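Local coordinates for malonate decarboxylase subunit alpha (Acinetobacter baumannii ATCC 17978, PDB 6MPR) that serves as the alpha subunit of malonate decarboxylase, where it probably exchanges acetyl for malonyl on the prosthetic-group thiol of the acyl carrier protein, at the interface of chains A and B. Numbering follows the deposited sequence. Chains: chain A/B, Malonate decarboxylase subunit alpha.

Contact 1: the interface of chains A and B. Residues chain A 148-149, 151-152; chain B 355-356, 359-360.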
# COMPACT_ATOMS: atom_id res chain seq x y z
N SER A 148 8.29 1.00 -0.31
CA SER A 148 8.18 0.63 1.10
C SER A 148 9.53 0.29 1.71
O SER A 148 9.72 0.48 2.91
CB SER A 148 7.21 -0.54 1.26
OG SER A 148 7.85 -1.76 0.92
N ARG A 149 10.46 -0.23 0.91
CA ARG A 149 11.77 -0.57 1.44
C ARG A 149 12.60 0.65 1.79
O ARG A 149 13.58 0.52 2.54
CB ARG A 149 12.52 -1.44 0.43
CG ARG A 149 11.85 -2.79 0.23
CD ARG A 149 12.72 -3.73 -0.57
NE ARG A 149 13.88 -4.17 0.20
CZ ARG A 149 14.88 -4.88 -0.31
NH1 ARG A 149 14.90 -5.19 -1.60
NH2 ARG A 149 15.89 -5.26 0.47
N VAL A 151 11.98 2.92 3.86
CA VAL A 151 11.97 3.22 5.29
C VAL A 151 12.38 2.01 6.12
O VAL A 151 12.25 2.04 7.36
CB VAL A 151 10.62 3.80 5.77
CG1 VAL A 151 10.32 5.14 5.02
CG2 VAL A 151 9.49 2.79 5.61
N VAL A 152 12.90 0.96 5.49
CA VAL A 152 13.25 -0.26 6.22
C VAL A 152 14.70 -0.62 5.94
O VAL A 152 15.59 -0.32 6.74
CB VAL A 152 12.31 -1.43 5.88
CG1 VAL A 152 12.76 -2.71 6.62
CG2 VAL A 152 10.87 -1.09 6.27
N LEU B 355 2.42 0.46 4.90
CA LEU B 355 2.82 -0.11 3.61
C LEU B 355 4.11 -0.89 3.74
O LEU B 355 4.23 -2.00 3.22
CB LEU B 355 2.97 0.99 2.57
CG LEU B 355 3.16 0.50 1.14
CD1 LEU B 355 1.92 -0.23 0.61
CD2 LEU B 355 3.56 1.65 0.23
N ALA B 356 5.09 -0.32 4.45
CA ALA B 356 6.31 -1.06 4.74
C ALA B 356 6.02 -2.29 5.60
O ALA B 356 6.61 -3.35 5.40
CB ALA B 356 7.32 -0.14 5.42
N TYR B 359 4.88 -4.82 2.85
CA TYR B 359 5.73 -5.20 1.73
C TYR B 359 7.21 -5.32 2.06
O TYR B 359 7.94 -5.95 1.28
CB TYR B 359 5.61 -4.17 0.60
CG TYR B 359 4.59 -4.51 -0.46
CD1 TYR B 359 4.75 -5.61 -1.28
CD2 TYR B 359 3.48 -3.70 -0.65
CE1 TYR B 359 3.83 -5.91 -2.26
CE2 TYR B 359 2.54 -3.99 -1.65
CZ TYR B 359 2.73 -5.11 -2.45
OH TYR B 359 1.83 -5.42 -3.44
N ALA B 360 7.68 -4.70 3.14
CA ALA B 360 9.11 -4.54 3.35
C ALA B 360 9.69 -5.27 4.56
O ALA B 360 10.92 -5.36 4.66
CB ALA B 360 9.47 -3.05 3.46
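Two helix ends meet in this patch of the dimer of malonate decarboxylase alpha subunits: the last turn of helix 143-149 in chain A lies against the end of helix 350-359 in chain B, and A:Ser148 and B:Ala356 are in direct touch. A:Ser148 CB rests over the backbone of the partner helix, 3.6 Å from B:Ala356 CA. Its hydroxyl takes the position flanked by its own backbone N and carbonyl carbon (chi1 79°), which points it across the contact towards the end of helix 350-359 and the residue after it. There OG sits 3.3 Å from B:Ala360 CB. An equal 3.3 Å separates OG from B:Tyr359 CB; the tyrosine ring points away from A:Ser148, and CB makes the contact. The methyl of B:Ala356 lies 3.5 Å from the carbonyl O of A:Ser148.

The loop following helix 143-149 extends the packing with two valines. A:Val151 turns CG2 towards B:Ala356 CB at 3.7 Å. In A:Val152, with CG1 anti to the backbone N (chi1 177°), CG2 falls anti to the carbonyl carbon and meets both alanine methyls, with 3.7 Å to B:Ala360 CB and 3.8 Å to B:Ala356 CB. A:Arg149 adds the root of its chain, CA and CG, beside B:Ala360 CB, while its guanidinium group runs away from the partner helix.

Contact 2: the interface of chains A and B. Residues chain A 150-152, 155, 187, 191; chain B 317, 339.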
# COMPACT_ATOMS: atom_id res chain seq x y z
N LEU A 150 12.21 1.83 1.29
CA LEU A 150 12.93 3.07 1.57
C LEU A 150 12.86 3.50 3.04
O LEU A 150 13.60 4.41 3.42
CB LEU A 150 12.40 4.20 0.68
CG LEU A 150 12.45 3.96 -0.83
CD1 LEU A 150 11.89 5.19 -1.56
CD2 LEU A 150 13.85 3.65 -1.32
N VAL A 151 11.98 2.92 3.86
CA VAL A 151 11.97 3.22 5.29
C VAL A 151 12.38 2.01 6.12
O VAL A 151 12.25 2.04 7.36
CB VAL A 151 10.62 3.80 5.77
CG1 VAL A 151 10.32 5.14 5.02
CG2 VAL A 151 9.49 2.79 5.61
N VAL A 152 12.90 0.96 5.49
CA VAL A 152 13.25 -0.26 6.22
C VAL A 152 14.70 -0.62 5.94
O VAL A 152 15.59 -0.32 6.74
CB VAL A 152 12.31 -1.43 5.88
CG1 VAL A 152 12.76 -2.71 6.62
CG2 VAL A 152 10.87 -1.09 6.27
N ILE A 155 17.09 2.45 2.92
CA ILE A 155 16.89 3.86 3.27
C ILE A 155 17.83 4.69 2.40
O ILE A 155 19.05 4.45 2.42
CB ILE A 155 17.12 4.11 4.77
CG1 ILE A 155 16.14 3.28 5.60
CG2 ILE A 155 16.99 5.61 5.08
CD1 ILE A 155 16.36 3.38 7.13
N PRO A 187 11.35 9.59 2.50
CA PRO A 187 12.30 8.79 3.30
C PRO A 187 13.67 9.43 3.47
O PRO A 187 14.27 9.34 4.55
CB PRO A 187 12.39 7.47 2.52
CG PRO A 187 11.01 7.34 1.91
CD PRO A 187 10.69 8.77 1.47
N SER A 191 15.68 11.40 7.02
CA SER A 191 16.76 10.56 7.55
C SER A 191 18.12 11.19 7.28
O SER A 191 19.12 10.48 7.27
CB SER A 191 16.71 9.16 6.95
OG SER A 191 16.74 9.22 5.52
N SER B 317 17.06 0.99 12.82
CA SER B 317 16.11 1.93 12.24
C SER B 317 14.70 1.63 12.74
O SER B 317 14.34 0.46 12.93
CB SER B 317 16.12 1.90 10.71
OG SER B 317 15.46 0.75 10.19
N PHE B 339 13.14 8.56 12.06
CA PHE B 339 12.96 9.48 10.95
C PHE B 339 12.53 10.84 11.51
O PHE B 339 11.42 10.98 12.03
CB PHE B 339 11.92 8.93 9.97
CG PHE B 339 12.42 7.75 9.17
CD1 PHE B 339 12.48 6.49 9.73
CD2 PHE B 339 12.88 7.94 7.86
CE1 PHE B 339 12.96 5.40 8.97
CE2 PHE B 339 13.37 6.87 7.12
CZ PHE B 339 13.41 5.60 7.68
O HOH W 1 12.97 0.87 9.69
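The phenyl ring of B:Phe339 is the apolar centre of this second patch of the malonate decarboxylase alpha-subunit dimer, lodged between A:Val151 on one side and A:Ile155 and A:Ser191 on the other, and hiding 59 Å² of its surface there. Its leading atom, CZ, lies 3.7 Å from A:Val151 CA. The CB and CG1 of that valine stand over the same side of the ring, CG1 being 4.1 Å from B:Phe339 CE2, and the two side chains cross at about a right angle. On the opposite side of the ring plane A:Ile155 approaches from the opposite direction, its terminal methyl CD1 3.7 Å from B:Phe339 CZ and shifted past the rim rather than centred over the face. A:Ser191 shares this second side with A:Ile155 and covers the flank further back, its CB 4.1 Å from B:Phe339 CE2. In B:Phe339, CG anti to the carbonyl carbon (chi1 -72°) carries the ring towards A:Val151 and A:Ile155.

At the ring edge the surroundings become polar. The carbonyl O of A:Pro187, in helix 181-189, lies in the plane of the ring, 3.7 Å from B:Phe339 CE2, which would probably suit the slightly positive C-H rim. The same oxygen accepts a 2.7 Å hydrogen bond from A:Ser191 OG; the C=O...donor angle is 140°, with the donor tilted 19° from the carbonyl plane. This bond ties helix 181-189 to the loop carrying A:Ser191 and probably helps hold the carbonyl in place at the ring edge.

Beyond A:Ile155, whose CD1 also packs on B:Ser317 CB, a water bridges the chains. It stands 2.7 Å from the carbonyl O of A:Val151. On the partner side it is 2.5 Å from B:Ser317 OG, at the start of strand 317-319, a side chain that also lies near the carbonyl O of A:Val152.

The C-alpha centres of contact 1 and contact 2 are about 9 Å apart, and both include A:Val151 and A:Val152, so they form neighbouring parts of one surface. The loop after helix 143-149 joins them: A:Val151 faces both, through different branches and its backbone. In chain B the partners come from separate elements, helix 350-359 in one case and the segments holding residues 317 and 339 in the other. Because the interface is two-fold symmetric, each patch recurs with the chains exchanged, consistent with a dimer, although the coordinates alone do not show its state in solution.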